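Long-range contacts in putative esterase (Bacteroides intestinalis DSM 17393, PDB 5VOL), which is a carbohydrate esterase family 1 enzyme of a gut bacterium, a ferulic acid esterase that acts on arabinoxylan together with xylanases: residues Gln38-Lys43 with Lys123-Gly128; Tyr44-Leu49 with Glu81-Thr86; Gly52-Asn57 with Gly90-Leu95. All blocks are in the same frame, centred on the assembly; numbering follows the deposited sequence.

Interaction 1: Gln38-Lys43 with Lys123-Gly128; sequences QNKEKK and KYRVIG
The guanidinium group of R125 lies over the type I turn N39-K42, with the carbonyl O of K40 on one of its faces, offset toward the rim. The turn itself is closed by K42 N to N39 O. At the edge of the guanidinium, in its plane, K42 O accepts two hydrogen bonds, one from R125 NE at 3.0 Å with an N-H...O angle of 161°, the other from R125 NH2 at 3.3 Å and more bent. The grip is side-on, two nitrogens on one oxygen. The bend at chi3 (-55°) turns NE toward K42 O. R125 NH2 also bonds to the carbonyl of F36, whose ring forms a cation-pi pair with the same group. K43 crosses the R125 stem at a slant, its CD 3.7 Å from R125 CB, while its CB meets CG1 of I127 at 3.9 Å. Two waters link K43 NZ, by weak bonds, to V126 O and I127 O, to which they donate. The turn therefore meets the cation with backbone carbonyls and not with acidic side chains, so the guanidinium charge is probably eased by peptide carbonyls and the F36 ring at this surface site.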
loop_
_atom_site.group_PDB
_atom_site.type_symbol
_atom_site.label_atom_id
_atom_site.label_comp_id
_atom_site.label_asym_id
_atom_site.label_seq_id
_atom_site.Cartn_x
_atom_site.Cartn_y
_atom_site.Cartn_z
ATOM N N GLN C 38 32.768 -7.596 -3.207
ATOM C CA GLN C 38 32.795 -9.043 -3.069
ATOM C C GLN C 38 32.988 -9.741 -4.410
ATOM O O GLN C 38 33.773 -10.677 -4.523
ATOM C CB GLN C 38 31.503 -9.509 -2.402
ATOM C CG GLN C 38 31.216 -10.975 -2.543
ATOM C CD GLN C 38 29.851 -11.326 -2.004
ATOM O OE1 GLN C 38 28.832 -11.060 -2.644
ATOM N NE2 GLN C 38 29.821 -11.914 -0.811
ATOM N N ASN C 39 32.264 -9.285 -5.423
ATOM C CA ASN C 39 32.423 -9.810 -6.767
ATOM C C ASN C 39 32.982 -8.730 -7.680
ATOM O O ASN C 39 32.243 -8.087 -8.428
ATOM C CB ASN C 39 31.095 -10.330 -7.304
ATOM C CG ASN C 39 31.260 -11.147 -8.571
ATOM O OD1 ASN C 39 32.247 -10.999 -9.300
ATOM N ND2 ASN C 39 30.294 -12.021 -8.840
ATOM N N LYS C 40 34.299 -8.551 -7.628
ATOM C CA LYS C 40 34.969 -7.462 -8.328
ATOM C C LYS C 40 34.796 -7.475 -9.853
ATOM O O LYS C 40 35.178 -6.522 -10.530
ATOM C CB LYS C 40 36.456 -7.482 -7.972
ATOM C CG LYS C 40 36.725 -7.178 -6.502
ATOM C CD LYS C 40 36.615 -5.685 -6.250
ATOM C CE LYS C 40 36.656 -5.349 -4.768
ATOM N NZ LYS C 40 37.862 -5.900 -4.094
ATOM N N GLU C 41 34.207 -8.533 -10.393
ATOM C CA GLU C 41 33.993 -8.608 -11.837
ATOM C C GLU C 41 32.549 -8.306 -12.241
ATOM O O GLU C 41 32.243 -8.205 -13.427
ATOM C CB GLU C 41 34.387 -9.990 -12.373
ATOM C CG GLU C 41 35.841 -10.106 -12.827
ATOM C CD GLU C 41 36.809 -10.246 -11.663
ATOM O OE1 GLU C 41 36.470 -10.948 -10.682
ATOM O OE2 GLU C 41 37.907 -9.652 -11.730
ATOM N N LYS C 42 31.656 -8.177 -11.264
ATOM C CA LYS C 42 30.255 -7.923 -11.576
ATOM C C LYS C 42 30.058 -6.526 -12.160
ATOM O O LYS C 42 30.610 -5.557 -11.661
ATOM C CB LYS C 42 29.390 -8.104 -10.326
ATOM C CG LYS C 42 27.894 -8.104 -10.606
ATOM C CD LYS C 42 27.100 -8.560 -9.390
ATOM C CE LYS C 42 25.600 -8.525 -9.662
ATOM N NZ LYS C 42 24.790 -8.801 -8.428
ATOM N N LYS C 43 29.280 -6.437 -13.232
ATOM C CA LYS C 43 28.874 -5.154 -13.791
ATOM C C LYS C 43 27.408 -4.907 -13.443
ATOM O O LYS C 43 26.653 -5.858 -13.278
ATOM C CB LYS C 43 29.067 -5.125 -15.305
ATOM C CG LYS C 43 30.508 -5.359 -15.770
ATOM C CD LYS C 43 31.426 -4.222 -15.343
ATOM C CE LYS C 43 32.655 -4.110 -16.261
ATOM N NZ LYS C 43 32.316 -3.546 -17.612
ATOM N N LYS C 123 34.351 3.860 -13.549
ATOM C CA LYS C 123 34.857 3.695 -12.193
ATOM C C LYS C 123 34.014 2.725 -11.371
ATOM O O LYS C 123 34.542 1.974 -10.553
ATOM C CB LYS C 123 34.918 5.044 -11.484
ATOM C CG LYS C 123 35.373 4.963 -10.043
ATOM C CD LYS C 123 35.922 6.310 -9.593
ATOM C CE LYS C 123 36.581 6.215 -8.225
ATOM N NZ LYS C 123 37.293 7.467 -7.894
ATOM N N TYR C 124 32.703 2.751 -11.576
ATOM C CA TYR C 124 31.811 1.954 -10.728
ATOM C C TYR C 124 31.190 0.791 -11.495
ATOM O O TYR C 124 30.133 0.273 -11.114
ATOM C CB TYR C 124 30.740 2.864 -10.095
ATOM C CG TYR C 124 31.363 3.931 -9.227
ATOM C CD1 TYR C 124 31.972 3.598 -8.022
ATOM C CD2 TYR C 124 31.390 5.263 -9.628
ATOM C CE1 TYR C 124 32.572 4.550 -7.236
ATOM C CE2 TYR C 124 31.997 6.230 -8.845
ATOM C CZ TYR C 124 32.582 5.869 -7.646
ATOM O OH TYR C 124 33.176 6.820 -6.840
ATOM N N ARG C 125 31.868 0.379 -12.566
ATOM C CA ARG C 125 31.571 -0.867 -13.285
ATOM C C ARG C 125 30.119 -0.997 -13.744
ATOM O O ARG C 125 29.444 -1.991 -13.457
ATOM C CB ARG C 125 31.941 -2.070 -12.414
ATOM C CG ARG C 125 33.174 -1.845 -11.559
ATOM C CD ARG C 125 33.835 -3.148 -11.172
ATOM N NE ARG C 125 32.914 -4.066 -10.518
ATOM C CZ ARG C 125 32.890 -4.305 -9.211
ATOM N NH1 ARG C 125 33.733 -3.689 -8.400
ATOM N NH2 ARG C 125 32.016 -5.174 -8.719
ATOM N N VAL C 126 29.653 0.016 -14.459
ATOM C CA VAL C 126 28.313 0.022 -15.019
ATOM C C VAL C 126 28.328 -0.707 -16.360
ATOM O O VAL C 126 29.292 -0.594 -17.108
ATOM C CB VAL C 126 27.797 1.464 -15.185
ATOM C CG1 VAL C 126 26.614 1.524 -16.124
ATOM C CG2 VAL C 126 27.469 2.079 -13.808
ATOM N N ILE C 127 27.275 -1.471 -16.649
ATOM C CA ILE C 127 27.217 -2.256 -17.879
ATOM C C ILE C 127 27.475 -1.374 -19.100
ATOM O O ILE C 127 28.235 -1.745 -19.992
ATOM C CB ILE C 127 25.860 -2.984 -18.021
ATOM C CG1 ILE C 127 25.736 -4.058 -16.943
ATOM C CG2 ILE C 127 25.725 -3.600 -19.404
ATOM C CD1 ILE C 127 24.337 -4.635 -16.794
ATOM N N GLY C 128 26.865 -0.195 -19.125
ATOM C CA GLY C 128 27.248 0.820 -20.087
ATOM C C GLY C 128 26.365 0.941 -21.308
ATOM O O GLY C 128 26.680 1.709 -22.219
HETATM O O HOH W 1 32.306 -0.159 -17.124
HETATM O O HOH W 2 29.918 -3.862 -19.894
#

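Interaction 2: Tyr44-Leu49 with Glu81-Thr86; sequences YPVLYL and EMIIVT
T86 OG1 donates to the carbonyl O of L49 at 2.6 Å, the shortest polar bond between the two segments, arriving in the plane of that carbonyl. Chi1 of -58° sets OG1 beside the backbone N of T86 and anti to its carbonyl carbon. A valine here has no hydroxyl, and L49 O would probably be left short of a donor where the paired segments end. Ahead of this bond runs a ladder of four backbone bonds: I83 N to P45 O, L47 N to I83 O (2.8 Å, 168° at the hydrogen), V85 N to L47 O, and L49 N to V85 O. Each segment donates in turn, as parallel pairing requires, and the short axes of 46-49 and 83-86 run 4.7 Å apart at 21°.

V46, Y48, I83 and V85 occupy one face of the sheet. There V46 CG2 reaches I83 CB at 4.0 Å and sits over the Y48 ring, offset toward its rim. Helix 108-123 covers this face, F112 edge-to-face with Y48 and E121 bonded to its hydroxyl. On the face of L47 and I84, L49 CB touches I84 CG2 at 3.9 Å, side by side, and M82 SD packs on L47 CB; helices 66-76 and 254-271 cover this side. Before the strands, Y44 and E81 point the same way: E81 OE1, held by K42 NZ and S35 OG, lies at the ring edge near Y44 CE1. Helix 66-76 makes these strands a beta-alpha-beta crossover, and the mixed eight-strand order 1-2-4-3-5-6-7-8 fits the alpha/beta-hydrolase fold.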
loop_
_atom_site.group_PDB
_atom_site.type_symbol
_atom_site.label_atom_id
_atom_site.label_comp_id
_atom_site.label_asym_id
_atom_site.label_seq_id
_atom_site.Cartn_x
_atom_site.Cartn_y
_atom_site.Cartn_z
ATOM N N TYR C 44 27.011 -3.638 -13.363
ATOM C CA TYR C 44 25.693 -3.266 -12.852
ATOM C C TYR C 44 24.923 -2.318 -13.758
ATOM O O TYR C 44 25.519 -1.539 -14.509
ATOM C CB TYR C 44 25.835 -2.605 -11.481
ATOM C CG TYR C 44 26.578 -3.411 -10.444
ATOM C CD1 TYR C 44 25.910 -4.332 -9.635
ATOM C CD2 TYR C 44 27.938 -3.246 -10.260
ATOM C CE1 TYR C 44 26.590 -5.058 -8.672
ATOM C CE2 TYR C 44 28.626 -3.973 -9.303
ATOM C CZ TYR C 44 27.950 -4.876 -8.516
ATOM O OH TYR C 44 28.646 -5.590 -7.568
ATOM N N PRO C 45 23.585 -2.364 -13.686
ATOM C CA PRO C 45 22.852 -1.248 -14.276
ATOM C C PRO C 45 23.057 0.011 -13.433
ATOM O O PRO C 45 23.612 -0.062 -12.334
ATOM C CB PRO C 45 21.389 -1.714 -14.261
ATOM C CG PRO C 45 21.348 -2.895 -13.369
ATOM C CD PRO C 45 22.703 -3.481 -13.286
ATOM N N VAL C 46 22.635 1.156 -13.955
ATOM C CA VAL C 46 22.794 2.401 -13.227
ATOM C C VAL C 46 21.527 3.237 -13.291
ATOM O O VAL C 46 20.832 3.284 -14.316
ATOM C CB VAL C 46 23.997 3.240 -13.753
ATOM C CG1 VAL C 46 23.753 3.692 -15.179
ATOM C CG2 VAL C 46 24.234 4.446 -12.843
ATOM N N LEU C 47 21.221 3.862 -12.160
ATOM C CA LEU C 47 20.178 4.863 -12.073
ATOM C C LEU C 47 20.810 6.215 -11.713
ATOM O O LEU C 47 21.447 6.349 -10.663
ATOM C CB LEU C 47 19.122 4.482 -11.017
ATOM C CG LEU C 47 18.082 5.565 -10.706
ATOM C CD1 LEU C 47 17.202 5.819 -11.919
ATOM C CD2 LEU C 47 17.217 5.163 -9.493
ATOM N N TYR C 48 20.629 7.209 -12.578
ATOM C CA TYR C 48 20.996 8.580 -12.230
ATOM C C TYR C 48 19.826 9.194 -11.472
ATOM O O TYR C 48 18.714 9.270 -11.973
ATOM C CB TYR C 48 21.375 9.382 -13.488
ATOM C CG TYR C 48 22.641 8.821 -14.093
ATOM C CD1 TYR C 48 23.890 9.226 -13.624
ATOM C CD2 TYR C 48 22.593 7.839 -15.081
ATOM C CE1 TYR C 48 25.059 8.684 -14.138
ATOM C CE2 TYR C 48 23.752 7.291 -15.596
ATOM C CZ TYR C 48 24.981 7.724 -15.128
ATOM O OH TYR C 48 26.139 7.176 -15.630
ATOM N N LEU C 49 20.071 9.592 -10.236
ATOM C CA LEU C 49 18.996 10.088 -9.387
ATOM C C LEU C 49 19.271 11.548 -8.980
ATOM O O LEU C 49 20.126 11.815 -8.142
ATOM C CB LEU C 49 18.856 9.195 -8.157
ATOM C CG LEU C 49 17.739 9.480 -7.144
ATOM C CD1 LEU C 49 16.375 9.362 -7.811
ATOM C CD2 LEU C 49 17.844 8.477 -6.009
ATOM N N GLU C 81 20.363 -5.255 -7.824
ATOM C CA GLU C 81 21.501 -4.435 -7.455
ATOM C C GLU C 81 21.816 -3.484 -8.613
ATOM O O GLU C 81 21.766 -3.862 -9.780
ATOM C CB GLU C 81 22.710 -5.290 -7.113
ATOM C CG GLU C 81 22.573 -6.088 -5.841
ATOM C CD GLU C 81 23.898 -6.691 -5.440
ATOM O OE1 GLU C 81 24.586 -7.212 -6.335
ATOM O OE2 GLU C 81 24.268 -6.621 -4.254
ATOM N N MET C 82 22.098 -2.234 -8.287
ATOM C CA MET C 82 22.373 -1.232 -9.306
ATOM C C MET C 82 23.211 -0.120 -8.697
ATOM O O MET C 82 23.161 0.114 -7.489
ATOM C CB MET C 82 21.072 -0.652 -9.886
ATOM C CG MET C 82 20.304 0.312 -8.931
ATOM S SD MET C 82 18.697 0.843 -9.587
ATOM C CE MET C 82 17.626 -0.480 -8.964
ATOM N N ILE C 83 23.991 0.544 -9.541
ATOM C CA ILE C 83 24.693 1.766 -9.148
ATOM C C ILE C 83 23.675 2.905 -9.146
ATOM O O ILE C 83 22.899 3.055 -10.098
ATOM C CB ILE C 83 25.871 2.100 -10.119
ATOM C CG1 ILE C 83 26.815 0.898 -10.267
ATOM C CG2 ILE C 83 26.621 3.345 -9.664
ATOM C CD1 ILE C 83 27.496 0.473 -8.979
ATOM N N ILE C 84 23.649 3.689 -8.074
ATOM C CA ILE C 84 22.792 4.859 -8.039
ATOM C C ILE C 84 23.676 6.088 -7.787
ATOM O O ILE C 84 24.509 6.090 -6.879
ATOM C CB ILE C 84 21.696 4.755 -6.957
ATOM C CG1 ILE C 84 20.894 3.462 -7.125
ATOM C CG2 ILE C 84 20.709 5.923 -7.069
ATOM C CD1 ILE C 84 19.938 3.228 -5.975
ATOM N N VAL C 85 23.505 7.132 -8.585
ATOM C CA VAL C 85 24.407 8.280 -8.431
ATOM C C VAL C 85 23.688 9.614 -8.575
ATOM O O VAL C 85 22.813 9.786 -9.428
ATOM C CB VAL C 85 25.564 8.206 -9.449
ATOM C CG1 VAL C 85 25.014 8.254 -10.835
ATOM C CG2 VAL C 85 26.583 9.347 -9.230
ATOM N N THR C 86 24.077 10.550 -7.712
ATOM C CA THR C 86 23.521 11.892 -7.690
ATOM C C THR C 86 24.677 12.890 -7.824
ATOM O O THR C 86 25.514 12.976 -6.923
ATOM C CB THR C 86 22.756 12.162 -6.382
ATOM O OG1 THR C 86 21.707 11.188 -6.218
ATOM C CG2 THR C 86 22.166 13.593 -6.379
#

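Interaction 3: Gly52-Asn57 with Gly90-Leu95. With IPA (isopropyl alcohol), chain T.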
loop_
_atom_site.group_PDB
_atom_site.type_symbol
_atom_site.label_atom_id
_atom_site.label_comp_id
_atom_site.label_asym_id
_atom_site.label_seq_id
_atom_site.Cartn_x
_atom_site.Cartn_y
_atom_site.Cartn_z
ATOM N N GLY C 52 16.779 18.333 -6.288
ATOM C CA GLY C 52 15.978 19.487 -6.651
ATOM C C GLY C 52 16.748 20.792 -6.517
ATOM O O GLY C 52 17.905 20.797 -6.099
ATOM N N MET C 53 16.097 21.896 -6.863
ATOM C CA MET C 53 16.701 23.227 -6.700
ATOM C C MET C 53 17.046 23.493 -5.230
ATOM O O MET C 53 16.366 22.987 -4.333
ATOM C CB MET C 53 15.757 24.300 -7.234
ATOM C CG MET C 53 16.411 25.679 -7.429
ATOM S SD MET C 53 15.241 26.861 -8.135
ATOM C CE MET C 53 14.205 27.201 -6.718
ATOM N N TRP C 54 18.110 24.262 -5.001
ATOM C CA TRP C 54 18.623 24.589 -3.663
ATOM C C TRP C 54 19.408 23.450 -3.017
ATOM O O TRP C 54 20.200 23.679 -2.103
ATOM C CB TRP C 54 17.493 24.973 -2.708
ATOM C CG TRP C 54 16.814 26.283 -2.927
ATOM C CD1 TRP C 54 15.645 26.503 -3.614
ATOM C CD2 TRP C 54 17.209 27.559 -2.387
ATOM N NE1 TRP C 54 15.307 27.840 -3.549
ATOM C CE2 TRP C 54 16.249 28.506 -2.804
ATOM C CE3 TRP C 54 18.287 27.989 -1.603
ATOM C CZ2 TRP C 54 16.338 29.864 -2.464
ATOM C CZ3 TRP C 54 18.374 29.333 -1.266
ATOM C CH2 TRP C 54 17.405 30.254 -1.697
ATOM N N GLU C 55 19.172 22.220 -3.469
ATOM C CA GLU C 55 19.789 21.037 -2.869
ATOM C C GLU C 55 21.162 20.725 -3.468
ATOM O O GLU C 55 21.528 21.262 -4.503
ATOM C CB GLU C 55 18.854 19.817 -3.034
ATOM C CG GLU C 55 17.533 19.987 -2.285
ATOM C CD GLU C 55 16.550 18.832 -2.484
ATOM O OE1 GLU C 55 16.695 18.043 -3.450
ATOM O OE2 GLU C 55 15.618 18.726 -1.667
ATOM N N THR C 56 21.913 19.854 -2.805
ATOM C CA THR C 56 23.151 19.340 -3.359
ATOM C C THR C 56 23.142 17.801 -3.342
ATOM O O THR C 56 22.165 17.179 -2.905
ATOM C CB THR C 56 24.377 19.897 -2.594
ATOM O OG1 THR C 56 24.285 19.565 -1.210
ATOM C CG2 THR C 56 24.425 21.425 -2.715
ATOM N N ASN C 57 24.239 17.202 -3.800
ATOM C CA ASN C 57 24.300 15.762 -4.087
ATOM C C ASN C 57 23.959 14.795 -2.945
ATOM O O ASN C 57 23.467 13.707 -3.218
ATOM C CB ASN C 57 25.697 15.405 -4.631
ATOM C CG ASN C 57 26.816 15.971 -3.780
ATOM O OD1 ASN C 57 27.037 17.187 -3.756
ATOM N ND2 ASN C 57 27.526 15.099 -3.065
ATOM N N GLY C 90 23.447 21.851 -7.760
ATOM C CA GLY C 90 22.733 22.876 -7.014
ATOM C C GLY C 90 23.510 23.618 -5.948
ATOM O O GLY C 90 24.707 23.860 -6.087
ATOM N N GLY C 91 22.801 23.982 -4.881
ATOM C CA GLY C 91 23.309 24.854 -3.840
ATOM C C GLY C 91 22.455 26.112 -3.745
ATOM O O GLY C 91 21.446 26.231 -4.442
ATOM N N ASN C 92 22.850 27.046 -2.880
ATOM C CA ASN C 92 22.151 28.332 -2.745
ATOM C C ASN C 92 21.956 29.008 -4.103
ATOM O O ASN C 92 22.914 29.264 -4.821
ATOM C CB ASN C 92 22.925 29.254 -1.791
ATOM C CG ASN C 92 22.174 30.548 -1.475
ATOM O OD1 ASN C 92 21.737 31.268 -2.373
ATOM N ND2 ASN C 92 22.026 30.843 -0.193
ATOM N N ILE C 93 20.712 29.293 -4.461
ATOM C CA ILE C 93 20.424 29.731 -5.820
ATOM C C ILE C 93 20.956 31.135 -6.112
ATOM O O ILE C 93 21.042 31.535 -7.271
ATOM C CB ILE C 93 18.910 29.698 -6.119
ATOM C CG1 ILE C 93 18.152 30.624 -5.166
ATOM C CG2 ILE C 93 18.375 28.256 -6.042
ATOM C CD1 ILE C 93 16.703 30.834 -5.545
ATOM N N HIS C 94 21.315 31.877 -5.069
ATOM C CA HIS C 94 21.854 33.222 -5.273
ATOM C C HIS C 94 23.372 33.190 -5.425
ATOM O O HIS C 94 23.969 34.154 -5.889
ATOM C CB HIS C 94 21.444 34.150 -4.120
ATOM C CG HIS C 94 19.968 34.180 -3.865
ATOM N ND1 HIS C 94 19.069 34.719 -4.760
ATOM C CD2 HIS C 94 19.232 33.719 -2.825
ATOM C CE1 HIS C 94 17.842 34.591 -4.282
ATOM N NE2 HIS C 94 17.913 33.987 -3.110
ATOM N N LEU C 95 23.992 32.075 -5.049
ATOM C CA LEU C 95 25.445 31.954 -5.085
ATOM C C LEU C 95 25.921 30.935 -6.108
ATOM O O LEU C 95 26.956 31.133 -6.744
ATOM C CB LEU C 95 25.995 31.553 -3.710
ATOM C CG LEU C 95 25.633 32.356 -2.460
ATOM C CD1 LEU C 95 26.427 31.838 -1.270
ATOM C CD2 LEU C 95 25.891 33.817 -2.671
HETATM C C1 IPA T . 13.200 22.769 -3.383
HETATM C C2 IPA T . 13.312 21.573 -2.437
HETATM C C3 IPA T . 12.181 21.531 -1.404
HETATM O O2 IPA T . 13.327 20.390 -3.223
#
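Two loops that follow neighbouring strands of the alpha/beta-hydrolase sheet, after 46-50 and after 83-87, meet here, the first making a type II turn from G52 to E55. The indole of W54 at the third position of that turn lies across I93. CG1 of I93 stands over the six-membered ring, 3.7 Å from its centroid and 24° off the normal, a CH-pi contact, while CD1 reaches W54 CZ2 at 3.3 Å. A chi1 of 60° puts CG1 of I93 between its own backbone N and carbonyl carbon, and CG2 is then left to meet M53 CG at 3.5 Å. I93 thus meets both residues with different branches, CG1 and CD1 on the indole and CG2 on M53 CG. H94 NE2 comes 4.0 Å from W54 CH2, an oblique approach, and I93 CG1 also lies over the centre of the H94 ring. The N92 side chain runs alongside the indole, its CG nearest W54 CZ3.

N92 fixes its own loop by an Asx turn, OD1 accepting from H94 N at 2.8 Å in the carbonyl plane. The backbones also come close: W54 CA makes a CA-H...O contact with G91 O (3.4 Å), and G90 CA another with E55 O. A side chain on G90 would run into E55 O. The E55 carboxylate is engaged by G52 N and W254, with isopropyl alcohol, probably from the crystallisation liquor, a weak, incidental partner. Direct contact between the loops is thus mainly apolar, while N98 bridges them with hydrogen bonds to W54 N and G91 O.

Interactions 1 and 2 are continuous, their centres 11 Å apart. K42 NZ forms a salt bridge with E81 OE1 at 2.6 Å, and I127 N probably bonds to Y44 O at 2.8 Å, tying the surface turn to the start of the paired strands. Interaction 3 lies beyond the other ends of those strands, its centre 22 Å from that of interaction 2; T86 O packs on N57 CB at 3.3 Å. Interactions 1 and 3 do not touch. The side chains of L49 and M53 come near the probable nucleophile elbow without touching it, M53 likewise near the probable Ser-His-Asp triad. M53 is also about 4 Å from another isopropyl alcohol, which may mark a pocket.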